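Local coordinates for sugar ABC transporter substrate-binding protein, BlMnBP1 (Bifidobacterium animalis subsp. lactis ATCC 27673, PDB 6I5R) that binds manno-oligosaccharides such as mannobiose and probably delivers them to an ABC transporter for uptake, as the solute-binding protein of that system, at residues K134-Q139 against G387-L392; V116-T121 against Y323-N328; K216-V221 against I379-A384; S86-L91 against P104-S109. One frame throughout, in Å; residues are numbered along the deposited sequence.

Contact 1: K134-Q139 against G387-L392; sequences KAYDGQ and GQEDLL. With ZN (zinc ion), chain J; ZN (zinc ion), chain F.
Tyr-136 and Glu-389 lie against each other where a tight hairpin turn meets the loop that leads into helix 391-399. The Tyr-136 side chain can be followed from its root. Its CB lies 3.5 Å from the carbonyl O of Lys-108. CG is anti to the backbone N (chi1 -164°), beside the carbonyl carbon. CD1 comes within 3.9 Å of Glu-389 OE1, and the ring and carboxylate planes are only 17° apart. CE1 reaches the methylene of Asp-390, with CB at 3.8 Å. At the tip, OH is 3.5 Å from the same Asp-390 CB, which sits at the ring edge. The Asp-390 carboxylate stands almost upright to the ring and grips a zinc ion through both oxygens. Asp-107, Ser-109 and Asn-394 also bind this ion.

Glu-389 is extended beyond CG, and its carboxylate reaches the backbone of Ala-135 to Asp-137. Its OE1 accepts a weak, bent bond from Asp-137 N at 3.2 Å. Its OE2 is 3.1 Å from Ala-135 O, a pair of acceptors with no hydrogen bond between them. The turn itself is type I' from Tyr-136 to Gln-139, closed by backbone bonds in both directions between those two residues. Asp-137 points away from the loop and holds a second zinc ion with both carboxylate oxygens.

The chemistry is thus acid-rich and only weakly bonded. Two acceptors as close as Glu-389 OE2 and Ala-135 O would, if anything, favour a proton on the carboxylate.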
loop_
_atom_site.group_PDB
_atom_site.type_symbol
_atom_site.label_atom_id
_atom_site.label_comp_id
_atom_site.label_asym_id
_atom_site.label_seq_id
_atom_site.Cartn_x
_atom_site.Cartn_y
_atom_site.Cartn_z
ATOM N N LYS A 134 -1.528 0.998 12.643
ATOM C CA LYS A 134 -0.164 1.048 13.182
ATOM C C LYS A 134 -0.249 1.352 14.673
ATOM O O LYS A 134 0.057 2.448 15.119
ATOM C CB LYS A 134 0.672 2.085 12.457
ATOM C CG LYS A 134 0.625 1.963 10.949
ATOM C CD LYS A 134 1.437 0.783 10.452
ATOM C CE LYS A 134 1.594 0.802 8.950
ATOM N NZ LYS A 134 2.318 -0.377 8.469
ATOM N N ALA A 135 -0.701 0.358 15.432
ATOM C CA ALA A 135 -0.913 0.512 16.858
ATOM C C ALA A 135 -0.457 -0.753 17.575
ATOM O O ALA A 135 -0.313 -1.830 16.971
ATOM C CB ALA A 135 -2.384 0.836 17.164
ATOM N N TYR A 136 -0.229 -0.605 18.880
ATOM C CA TYR A 136 0.210 -1.742 19.679
ATOM C C TYR A 136 -0.004 -1.446 21.155
ATOM O O TYR A 136 0.187 -0.308 21.598
ATOM C CB TYR A 136 1.693 -2.081 19.465
ATOM C CG TYR A 136 1.982 -3.453 19.992
ATOM C CD1 TYR A 136 1.636 -4.544 19.247
ATOM C CD2 TYR A 136 2.554 -3.656 21.227
ATOM C CE1 TYR A 136 1.846 -5.803 19.689
ATOM C CE2 TYR A 136 2.777 -4.937 21.695
ATOM C CZ TYR A 136 2.403 -6.004 20.910
ATOM O OH TYR A 136 2.588 -7.317 21.293
ATOM N N ASP A 137 -0.301 -2.502 21.927
ATOM C CA ASP A 137 -0.586 -2.367 23.366
ATOM C C ASP A 137 -1.410 -1.088 23.612
ATOM O O ASP A 137 -1.186 -0.375 24.583
ATOM C CB ASP A 137 0.734 -2.415 24.190
ATOM C CG ASP A 137 1.084 -3.850 24.691
ATOM O OD1 ASP A 137 0.261 -4.719 24.549
ATOM O OD2 ASP A 137 2.162 -4.138 25.273
ATOM N N GLY A 138 -2.370 -0.783 22.728
ATOM C CA GLY A 138 -3.341 0.286 22.938
ATOM C C GLY A 138 -2.904 1.684 22.551
ATOM O O GLY A 138 -3.614 2.660 22.852
ATOM N N GLN A 139 -1.752 1.826 21.914
ATOM C CA GLN A 139 -1.263 3.122 21.469
ATOM C C GLN A 139 -1.109 3.087 19.951
ATOM O O GLN A 139 -0.718 2.061 19.385
ATOM C CB GLN A 139 0.068 3.466 22.111
ATOM C CG GLN A 139 0.062 3.618 23.603
ATOM C CD GLN A 139 -0.563 4.934 24.078
ATOM O OE1 GLN A 139 -0.294 5.990 23.527
ATOM N NE2 GLN A 139 -1.383 4.870 25.139
ATOM N N GLY A 387 -5.239 -9.529 22.542
ATOM C CA GLY A 387 -4.100 -10.358 22.835
ATOM C C GLY A 387 -3.419 -10.953 21.628
ATOM O O GLY A 387 -2.367 -11.573 21.787
ATOM N N GLN A 388 -4.013 -10.816 20.440
ATOM C CA GLN A 388 -3.474 -11.385 19.212
ATOM C C GLN A 388 -2.936 -10.313 18.273
ATOM O O GLN A 388 -2.661 -10.603 17.112
ATOM C CB GLN A 388 -4.542 -12.216 18.489
ATOM C CG GLN A 388 -4.752 -13.614 19.055
ATOM C CD GLN A 388 -5.559 -14.538 18.108
ATOM O OE1 GLN A 388 -5.223 -15.725 17.911
ATOM N NE2 GLN A 388 -6.635 -14.006 17.539
ATOM N N GLU A 389 -2.737 -9.090 18.764
ATOM C CA GLU A 389 -2.374 -7.992 17.873
ATOM C C GLU A 389 -1.086 -8.297 17.123
ATOM O O GLU A 389 -0.916 -7.872 15.977
ATOM C CB GLU A 389 -2.237 -6.715 18.693
ATOM C CG GLU A 389 -2.369 -5.410 17.922
ATOM C CD GLU A 389 -2.437 -4.187 18.854
ATOM O OE1 GLU A 389 -2.136 -4.330 20.044
ATOM O OE2 GLU A 389 -2.789 -3.084 18.394
ATOM N N ASP A 390 -0.200 -9.053 17.749
ATOM C CA ASP A 390 1.146 -9.325 17.271
ATOM C C ASP A 390 1.241 -10.639 16.511
ATOM O O ASP A 390 2.320 -10.987 16.012
ATOM C CB ASP A 390 2.102 -9.350 18.473
ATOM C CG ASP A 390 3.552 -9.290 18.059
ATOM O OD1 ASP A 390 3.838 -8.717 16.989
ATOM O OD2 ASP A 390 4.423 -9.810 18.789
ATOM N N LEU A 391 0.137 -11.377 16.410
ATOM C CA LEU A 391 0.213 -12.734 15.898
ATOM C C LEU A 391 0.603 -12.750 14.418
ATOM O O LEU A 391 1.451 -13.550 14.007
ATOM C CB LEU A 391 -1.129 -13.437 16.109
ATOM C CG LEU A 391 -1.085 -14.880 15.641
ATOM C CD1 LEU A 391 -0.161 -15.692 16.537
ATOM C CD2 LEU A 391 -2.471 -15.481 15.611
ATOM N N LEU A 392 0.019 -11.872 13.615
ATOM C CA LEU A 392 0.365 -11.863 12.192
ATOM C C LEU A 392 1.833 -11.502 11.999
ATOM O O LEU A 392 2.536 -12.129 11.202
ATOM C CB LEU A 392 -0.523 -10.901 11.403
ATOM C CG LEU A 392 -0.141 -10.786 9.913
ATOM C CD1 LEU A 392 -0.469 -12.043 9.100
ATOM C CD2 LEU A 392 -0.823 -9.540 9.354
HETATM ZN ZN ZN J . 5.938 -9.187 17.458
HETATM ZN ZN ZN F . 1.153 -6.283 25.485
HETATM O O HOH W 1 6.648 -10.828 18.620
#

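Contact 2: V116-T121 against Y323-N328; sequences VPYGET and YGINKN. With ZN (zinc ion), chain H.
Val-116 and Ile-325 pair through their backbones. Val-116 N donates to Ile-325 O at 2.8 Å, in a fairly straight bond (157°). The return link goes through water 2, which donates to Val-116 O and accepts from Ile-325 N. One water thus bridges the second pair of backbone groups. Beside this pair the two CG2 methyls of Val-116 and Ile-325 touch at 3.7 Å.

Tyr-118 supplies the other polar grip. Its OH donates to Tyr-323 O at 2.8 Å and sits well above the carbonyl plane, 70° out of it. Ile-325 CD1 comes 3.7 Å from Tyr-118 CE1, obliquely to the ring. Ile-325 CG1, anti to the carbonyl carbon (chi1 -63°), lies 3.8 Å from Tyr-118 OH.

Further out, Val-341 of helix 331-346 touches Tyr-118, and Ile-143 of strand 139-155 touches it too. Next along the chain, Asn-326 OD1 accepts from Asn-328 N at 2.9 Å, an Asx turn. Asn-326 ND2 donates to Asn-95 O and Trp-98 O.

In this buried place, the backbone polar groups of Val-116 and Ile-325 and the Tyr-118 hydroxyl are paired directly or by water, and methyl groups fill in around them.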
loop_
_atom_site.group_PDB
_atom_site.type_symbol
_atom_site.label_atom_id
_atom_site.label_comp_id
_atom_site.label_asym_id
_atom_site.label_seq_id
_atom_site.Cartn_x
_atom_site.Cartn_y
_atom_site.Cartn_z
ATOM N N VAL A 116 7.283 7.486 18.457
ATOM C CA VAL A 116 6.514 8.220 19.469
ATOM C C VAL A 116 5.049 7.809 19.382
ATOM O O VAL A 116 4.464 7.864 18.295
ATOM C CB VAL A 116 6.653 9.723 19.250
ATOM C CG1 VAL A 116 5.820 10.494 20.291
ATOM C CG2 VAL A 116 8.113 10.144 19.284
ATOM N N PRO A 117 4.404 7.445 20.484
ATOM C CA PRO A 117 2.952 7.214 20.422
ATOM C C PRO A 117 2.229 8.539 20.232
ATOM O O PRO A 117 2.527 9.524 20.907
ATOM C CB PRO A 117 2.628 6.559 21.777
ATOM C CG PRO A 117 3.738 6.993 22.693
ATOM C CD PRO A 117 4.960 7.241 21.838
ATOM N N TYR A 118 1.322 8.572 19.252
ATOM C CA TYR A 118 0.484 9.738 19.030
ATOM C C TYR A 118 -0.569 9.888 20.118
ATOM O O TYR A 118 -1.063 10.994 20.321
ATOM C CB TYR A 118 -0.241 9.652 17.678
ATOM C CG TYR A 118 0.671 9.846 16.494
ATOM C CD1 TYR A 118 1.053 11.117 16.079
ATOM C CD2 TYR A 118 1.138 8.758 15.776
ATOM C CE1 TYR A 118 1.896 11.289 14.989
ATOM C CE2 TYR A 118 1.996 8.917 14.735
ATOM C CZ TYR A 118 2.365 10.167 14.321
ATOM O OH TYR A 118 3.217 10.274 13.247
ATOM N N GLY A 119 -0.930 8.807 20.790
ATOM C CA GLY A 119 -2.036 8.819 21.732
ATOM C C GLY A 119 -2.698 7.457 21.810
ATOM O O GLY A 119 -2.455 6.580 20.996
ATOM N N GLU A 120 -3.526 7.284 22.843
ATOM C CA GLU A 120 -4.311 6.064 22.964
ATOM C C GLU A 120 -5.057 5.838 21.662
ATOM O O GLU A 120 -5.652 6.766 21.115
ATOM C CB GLU A 120 -5.350 6.156 24.086
ATOM C CG GLU A 120 -4.950 5.641 25.465
ATOM C CD GLU A 120 -6.154 5.619 26.411
ATOM O OE1 GLU A 120 -7.175 4.996 26.117
ATOM O OE2 GLU A 120 -6.115 6.259 27.460
ATOM N N THR A 121 -5.092 4.590 21.196
ATOM C CA THR A 121 -5.798 4.309 19.949
ATOM C C THR A 121 -7.283 4.663 20.058
ATOM O O THR A 121 -7.880 5.215 19.121
ATOM C CB THR A 121 -5.620 2.843 19.564
ATOM O OG1 THR A 121 -4.225 2.532 19.493
ATOM C CG2 THR A 121 -6.260 2.560 18.219
ATOM N N TYR A 323 2.957 7.935 8.685
ATOM C CA TYR A 323 3.964 8.765 9.335
ATOM C C TYR A 323 4.292 8.260 10.733
ATOM O O TYR A 323 3.386 8.050 11.548
ATOM C CB TYR A 323 3.483 10.188 9.475
ATOM C CG TYR A 323 2.947 10.858 8.253
ATOM C CD1 TYR A 323 3.803 11.406 7.312
ATOM C CD2 TYR A 323 1.590 10.957 8.042
ATOM C CE1 TYR A 323 3.327 12.030 6.213
ATOM C CE2 TYR A 323 1.093 11.598 6.946
ATOM C CZ TYR A 323 1.959 12.118 6.025
ATOM O OH TYR A 323 1.468 12.755 4.946
ATOM N N GLY A 324 5.586 8.104 11.020
ATOM C CA GLY A 324 6.042 7.810 12.360
ATOM C C GLY A 324 7.141 8.772 12.757
ATOM O O GLY A 324 7.905 9.251 11.920
ATOM N N ILE A 325 7.195 9.056 14.058
ATOM C CA ILE A 325 8.092 10.051 14.642
ATOM C C ILE A 325 9.137 9.342 15.493
ATOM O O ILE A 325 8.812 8.452 16.288
ATOM C CB ILE A 325 7.322 11.083 15.488
ATOM C CG1 ILE A 325 6.345 11.859 14.601
ATOM C CG2 ILE A 325 8.263 12.059 16.155
ATOM C CD1 ILE A 325 5.302 12.616 15.340
ATOM N N ASN A 326 10.389 9.775 15.345
ATOM C CA ASN A 326 11.537 9.149 15.998
ATOM C C ASN A 326 11.506 9.397 17.511
ATOM O O ASN A 326 11.601 10.548 17.953
ATOM C CB ASN A 326 12.813 9.727 15.372
ATOM C CG ASN A 326 14.078 9.013 15.794
ATOM O OD1 ASN A 326 14.072 8.169 16.669
ATOM N ND2 ASN A 326 15.196 9.392 15.164
ATOM N N LYS A 327 11.409 8.351 18.300
ATOM C CA LYS A 327 11.405 8.584 19.721
ATOM C C LYS A 327 12.740 9.129 20.245
ATOM O O LYS A 327 12.799 9.639 21.331
ATOM C CB LYS A 327 11.074 7.310 20.473
ATOM C CG LYS A 327 11.968 6.190 20.122
ATOM C CD LYS A 327 13.315 6.375 20.720
ATOM C CE LYS A 327 13.972 5.065 21.027
ATOM N NZ LYS A 327 14.742 5.168 22.295
ATOM N N ASN A 328 13.798 9.008 19.464
ATOM C CA ASN A 328 15.110 9.436 19.947
ATOM C C ASN A 328 15.297 10.946 19.927
ATOM O O ASN A 328 16.275 11.449 20.494
ATOM C CB ASN A 328 16.218 8.818 19.101
ATOM C CG ASN A 328 16.314 7.324 19.259
ATOM O OD1 ASN A 328 16.027 6.792 20.310
ATOM N ND2 ASN A 328 16.781 6.647 18.224
HETATM ZN ZN ZN H . -8.164 5.355 27.921
HETATM O O HOH W 2 5.260 7.825 15.603
HETATM O O HOH W 3 -8.877 7.254 27.382
HETATM O O HOH W 4 -7.757 6.476 29.084
#

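Contact 3: K216-V221 against I379-A384; sequences KFMNQV and ITDAPA
Ala-382 O is gripped by a side-chain amide of helix 217-224 and by a water. Asn-219 ND2 reaches it at 3.0 Å in a nearly straight bond (169°). Water 6 donates to it at 2.7 Å and itself accepts from Asn-219 N. The carbonyl therefore holds both the side-chain amide of Asn-219 and, through the water, its backbone N-H. Ala-382 O lies in the amide plane of Asn-219, while the nitrogen stands above the carbonyl plane.

Gln-220 repeats the theme one residue on. Its NE2 donates to Pro-383 O at 2.9 Å, here within the carbonyl plane. Its chain is extended beyond CG, and its OE1 is taken by Lys-385.

A second water, 5, accepts from Met-218 N and donates to Asp-381 OD1 at 2.9 Å. Asp-381 OD2 rests 3.6 Å from Met-218 CB. Lys-216 CG lies 3.9 Å from Ala-382 CB. Ala-384 CB also rests against Asn-219 O. Leu-392 of helix 391-399 touches both Met-218 and Asn-219.

Lys-216 O takes bonds from Gln-220 N and, one residue further, Val-221 N, from opposite faces of its plane; the second bond marks a wider pi-type turn. The early N-H groups of Met-218 and Asn-219 are met by waters that Asp-381 and Ala-382 hold, as is typical of a helix amino end. Here that end is docked on the loop following strand 377-379.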
loop_
_atom_site.group_PDB
_atom_site.type_symbol
_atom_site.label_atom_id
_atom_site.label_comp_id
_atom_site.label_asym_id
_atom_site.label_seq_id
_atom_site.Cartn_x
_atom_site.Cartn_y
_atom_site.Cartn_z
ATOM N N LYS A 216 -11.852 -9.820 8.769
ATOM C CA LYS A 216 -11.033 -10.465 9.781
ATOM C C LYS A 216 -9.960 -11.374 9.183
ATOM O O LYS A 216 -9.187 -11.971 9.939
ATOM C CB LYS A 216 -11.907 -11.307 10.718
ATOM C CG LYS A 216 -12.887 -10.506 11.555
ATOM C CD LYS A 216 -13.657 -11.336 12.567
ATOM C CE LYS A 216 -14.560 -10.432 13.405
ATOM N NZ LYS A 216 -15.298 -11.245 14.427
ATOM N N PHE A 217 -9.896 -11.518 7.855
ATOM C CA PHE A 217 -8.999 -12.514 7.289
ATOM C C PHE A 217 -7.538 -12.189 7.589
ATOM O O PHE A 217 -6.770 -13.057 8.005
ATOM C CB PHE A 217 -9.172 -12.620 5.780
ATOM C CG PHE A 217 -8.434 -13.790 5.200
ATOM C CD1 PHE A 217 -9.007 -15.054 5.228
ATOM C CD2 PHE A 217 -7.151 -13.650 4.715
ATOM C CE1 PHE A 217 -8.328 -16.141 4.745
ATOM C CE2 PHE A 217 -6.461 -14.754 4.220
ATOM C CZ PHE A 217 -7.058 -15.992 4.237
ATOM N N MET A 218 -7.143 -10.937 7.367
ATOM C CA MET A 218 -5.732 -10.575 7.470
ATOM C C MET A 218 -5.188 -10.786 8.876
ATOM O O MET A 218 -4.133 -11.396 9.051
ATOM C CB MET A 218 -5.524 -9.113 7.071
ATOM C CG MET A 218 -4.088 -8.697 7.203
ATOM S SD MET A 218 -3.100 -9.420 5.869
ATOM C CE MET A 218 -3.389 -8.214 4.597
ATOM N N ASN A 219 -5.848 -10.218 9.883
ATOM C CA ASN A 219 -5.288 -10.202 11.231
ATOM C C ASN A 219 -5.765 -11.352 12.101
ATOM O O ASN A 219 -5.144 -11.625 13.128
ATOM C CB ASN A 219 -5.611 -8.866 11.918
ATOM C CG ASN A 219 -4.873 -7.706 11.273
ATOM O OD1 ASN A 219 -3.698 -7.846 10.948
ATOM N ND2 ASN A 219 -5.551 -6.562 11.086
ATOM N N GLN A 220 -6.831 -12.050 11.717
ATOM C CA GLN A 220 -7.316 -13.154 12.532
ATOM C C GLN A 220 -7.169 -14.500 11.826
ATOM O O GLN A 220 -6.541 -15.418 12.363
ATOM C CB GLN A 220 -8.782 -12.938 12.942
ATOM C CG GLN A 220 -8.971 -11.770 13.891
ATOM C CD GLN A 220 -10.396 -11.636 14.421
ATOM O OE1 GLN A 220 -11.148 -12.614 14.517
ATOM N NE2 GLN A 220 -10.765 -10.431 14.780
ATOM N N VAL A 221 -7.730 -14.649 10.626
ATOM C CA VAL A 221 -7.782 -15.965 9.991
ATOM C C VAL A 221 -6.403 -16.390 9.498
ATOM O O VAL A 221 -5.928 -17.496 9.784
ATOM C CB VAL A 221 -8.798 -15.963 8.832
ATOM C CG1 VAL A 221 -8.793 -17.336 8.117
ATOM C CG2 VAL A 221 -10.186 -15.595 9.332
ATOM N N ILE A 379 -14.231 -2.294 2.495
ATOM C CA ILE A 379 -14.051 -2.790 3.853
ATOM C C ILE A 379 -12.673 -2.371 4.355
ATOM O O ILE A 379 -11.802 -1.991 3.587
ATOM C CB ILE A 379 -14.200 -4.326 3.953
ATOM C CG1 ILE A 379 -13.331 -5.052 2.910
ATOM C CG2 ILE A 379 -15.669 -4.737 3.819
ATOM C CD1 ILE A 379 -13.406 -6.600 3.046
ATOM N N THR A 380 -12.471 -2.501 5.662
ATOM C CA THR A 380 -11.169 -2.318 6.281
ATOM C C THR A 380 -10.847 -3.535 7.137
ATOM O O THR A 380 -11.740 -4.237 7.626
ATOM C CB THR A 380 -11.110 -1.075 7.165
ATOM O OG1 THR A 380 -12.069 -1.226 8.215
ATOM C CG2 THR A 380 -11.400 0.159 6.338
ATOM N N ASP A 381 -9.557 -3.775 7.308
ATOM C CA ASP A 381 -9.113 -4.921 8.083
ATOM C C ASP A 381 -9.509 -4.745 9.548
ATOM O O ASP A 381 -9.133 -3.764 10.195
ATOM C CB ASP A 381 -7.598 -5.097 7.957
ATOM C CG ASP A 381 -7.177 -5.707 6.654
ATOM O OD1 ASP A 381 -8.028 -6.282 5.948
ATOM O OD2 ASP A 381 -5.964 -5.663 6.357
ATOM N N ALA A 382 -10.237 -5.713 10.080
ATOM C CA ALA A 382 -10.548 -5.740 11.494
ATOM C C ALA A 382 -9.294 -6.030 12.329
ATOM O O ALA A 382 -8.390 -6.745 11.891
ATOM C CB ALA A 382 -11.605 -6.804 11.737
ATOM N N PRO A 383 -9.214 -5.489 13.535
ATOM C CA PRO A 383 -8.104 -5.850 14.421
ATOM C C PRO A 383 -8.243 -7.296 14.848
ATOM O O PRO A 383 -9.317 -7.893 14.781
ATOM C CB PRO A 383 -8.259 -4.897 15.605
ATOM C CG PRO A 383 -9.722 -4.571 15.627
ATOM C CD PRO A 383 -10.203 -4.622 14.197
ATOM N N ALA A 384 -7.122 -7.874 15.253
ATOM C CA ALA A 384 -7.152 -9.214 15.807
ATOM C C ALA A 384 -7.938 -9.189 17.114
ATOM O O ALA A 384 -8.221 -8.127 17.666
ATOM C CB ALA A 384 -5.732 -9.731 16.046
HETATM O O HOH W 5 -8.966 -9.042 5.883
HETATM O O HOH W 6 -8.132 -8.363 9.701
#

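Contact 4: S86-L91 against P104-S109; sequences SALTRL and PAVDKS. With ZN (zinc ion), chain J.
Leu-88 and Leu-91 of helix 83-93 close over Pro-104 in a beta-alpha-beta crossover. The helix links strand 73-79 to strand 100-102, and both run parallel to strand 38-44 in the sheet of this solute-binding fold. Pro-104 lies just past the end of strand 100-102.

The proline ring presents its CG to the helix. Leu-91 CD1 comes to Pro-104 CG at 3.7 Å, and Leu-88 CD1 to the same CG at 3.9 Å. Ala-87 CB meets Pro-104 CG at 4.1 Å, so one ring corner touches three residues spread over a single helical turn. Both leucines cross the proline at a slant.

Val-106 adds a second apolar contact. Its CG2 lies 3.6 Å from Leu-91 CD1. Leu-88 CD1 is 4.0 Å from Val-106 CG2, so the two leucine methyls share it. For Leu-88, CG is anti to the backbone N (chi1 -161°), and its CD1 also rests against Ala-105 O. Leu-91 has chi1 -111°, away from a staggered value; its CD1 bridges Pro-104 and Val-106. Met-101 of strand 100-102 touches Ala-87 and Leu-91, extending the apolar layer toward the sheet.

Beyond Val-106 the loop runs away from helix 83-93 and turns polar. Asp-107, through both carboxylate oxygens, and Ser-109, through OG, bind a zinc ion with Asp-390 and Asn-394. An Asx turn shapes this end: Ser-109 N donates to Asp-107 OD1 at 2.7 Å, meeting it on the anti side of the carboxylate.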
loop_
_atom_site.group_PDB
_atom_site.type_symbol
_atom_site.label_atom_id
_atom_site.label_comp_id
_atom_site.label_asym_id
_atom_site.label_seq_id
_atom_site.Cartn_x
_atom_site.Cartn_y
_atom_site.Cartn_z
ATOM N N SER A 86 16.057 1.509 2.684
ATOM C CA SER A 86 16.836 2.577 3.305
ATOM C C SER A 86 16.191 3.087 4.595
ATOM O O SER A 86 16.902 3.370 5.572
ATOM C CB SER A 86 17.065 3.717 2.314
ATOM O OG SER A 86 15.855 4.255 1.885
ATOM N N ALA A 87 14.858 3.170 4.647
ATOM C CA ALA A 87 14.191 3.509 5.901
ATOM C C ALA A 87 14.462 2.472 6.995
ATOM O O ALA A 87 14.641 2.826 8.172
ATOM C CB ALA A 87 12.686 3.651 5.680
ATOM N N LEU A 88 14.470 1.181 6.648
ATOM C CA LEU A 88 14.696 0.203 7.700
ATOM C C LEU A 88 16.133 0.297 8.200
ATOM O O LEU A 88 16.400 0.221 9.407
ATOM C CB LEU A 88 14.373 -1.188 7.217
ATOM C CG LEU A 88 14.136 -2.162 8.357
ATOM C CD1 LEU A 88 12.895 -1.863 9.153
ATOM C CD2 LEU A 88 14.046 -3.540 7.736
ATOM N N THR A 89 17.069 0.488 7.284
ATOM C CA THR A 89 18.454 0.703 7.683
ATOM C C THR A 89 18.589 1.881 8.645
ATOM O O THR A 89 19.224 1.763 9.703
ATOM C CB THR A 89 19.303 0.905 6.436
ATOM O OG1 THR A 89 19.294 -0.299 5.657
ATOM C CG2 THR A 89 20.740 1.272 6.831
ATOM N N ARG A 90 17.984 3.022 8.318
ATOM C CA ARG A 90 18.097 4.164 9.222
ATOM C C ARG A 90 17.441 3.864 10.558
ATOM O O ARG A 90 17.958 4.250 11.611
ATOM C CB ARG A 90 17.484 5.426 8.610
ATOM C CG ARG A 90 18.207 5.876 7.351
ATOM C CD ARG A 90 19.434 6.750 7.608
ATOM N NE ARG A 90 19.055 8.048 8.150
ATOM C CZ ARG A 90 18.692 9.102 7.425
ATOM N NH1 ARG A 90 18.652 9.022 6.103
ATOM N NH2 ARG A 90 18.367 10.247 8.024
ATOM N N LEU A 91 16.298 3.181 10.535
ATOM C CA LEU A 91 15.657 2.799 11.788
ATOM C C LEU A 91 16.576 1.938 12.643
ATOM O O LEU A 91 16.664 2.133 13.861
ATOM C CB LEU A 91 14.354 2.050 11.520
ATOM C CG LEU A 91 13.009 2.681 11.847
ATOM C CD1 LEU A 91 11.913 1.606 11.694
ATOM C CD2 LEU A 91 12.986 3.312 13.202
ATOM N N PRO A 104 8.430 1.670 7.787
ATOM C CA PRO A 104 8.752 0.532 6.918
ATOM C C PRO A 104 8.246 -0.775 7.544
ATOM O O PRO A 104 7.324 -0.751 8.346
ATOM C CB PRO A 104 10.274 0.557 6.855
ATOM C CG PRO A 104 10.660 1.142 8.193
ATOM C CD PRO A 104 9.631 2.164 8.511
ATOM N N ALA A 105 8.852 -1.900 7.141
ATOM C CA ALA A 105 8.316 -3.194 7.561
ATOM C C ALA A 105 8.844 -3.570 8.936
ATOM O O ALA A 105 9.905 -4.236 9.049
ATOM C CB ALA A 105 8.640 -4.237 6.496
ATOM N N VAL A 106 8.058 -3.172 9.964
ATOM C CA VAL A 106 8.405 -3.272 11.386
ATOM C C VAL A 106 7.322 -4.033 12.129
ATOM O O VAL A 106 6.145 -3.708 11.980
ATOM C CB VAL A 106 8.602 -1.873 12.027
ATOM C CG1 VAL A 106 8.969 -2.009 13.449
ATOM C CG2 VAL A 106 9.585 -1.099 11.220
ATOM N N ASP A 107 7.723 -4.991 12.981
ATOM C CA ASP A 107 6.817 -5.673 13.897
ATOM C C ASP A 107 6.091 -4.625 14.744
ATOM O O ASP A 107 6.714 -3.824 15.444
ATOM C CB ASP A 107 7.591 -6.674 14.779
ATOM C CG ASP A 107 6.670 -7.613 15.571
ATOM O OD1 ASP A 107 5.605 -7.281 16.148
ATOM O OD2 ASP A 107 7.015 -8.794 15.715
ATOM N N LYS A 108 4.756 -4.700 14.755
ATOM C CA LYS A 108 3.980 -3.842 15.642
ATOM C C LYS A 108 4.534 -3.866 17.051
ATOM O O LYS A 108 4.649 -2.833 17.706
ATOM C CB LYS A 108 2.521 -4.290 15.696
ATOM C CG LYS A 108 1.719 -4.012 14.470
ATOM C CD LYS A 108 0.425 -4.768 14.604
ATOM C CE LYS A 108 -0.623 -4.265 13.658
ATOM N NZ LYS A 108 -1.853 -5.020 14.000
ATOM N N SER A 109 4.852 -5.055 17.543
ATOM C CA SER A 109 5.366 -5.161 18.890
ATOM C C SER A 109 6.669 -4.390 19.080
ATOM O O SER A 109 7.090 -4.198 20.230
ATOM C CB SER A 109 5.580 -6.632 19.224
ATOM O OG SER A 109 6.597 -7.143 18.375
HETATM ZN ZN ZN J . 5.938 -9.187 17.458
HETATM O O HOH W 1 6.648 -10.828 18.620
#

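Overall arrangement
Contact 2 is the buried one, contact 1 lies at the surface, and contacts 3 and 4 are partly buried. Contacts 1 and 2 reach the same sheet and touch, with Gly-138 O probably accepting from Thr-121 N. Contacts 1 and 4 share a zinc ion and water 1, so the 387-392 and 104-109 loops meet at one metal, beside Tyr-136 of the hairpin. Contact 3 joins contact 1 through Leu-392, which packs on Met-218 and Asn-219. Contact 4 is almost wholly apolar between its segments, and contact 3 relies on side-chain amides and waters. Contact 2 mixes backbone pairing with methyl packing, whereas contact 1 is rich in carboxylates.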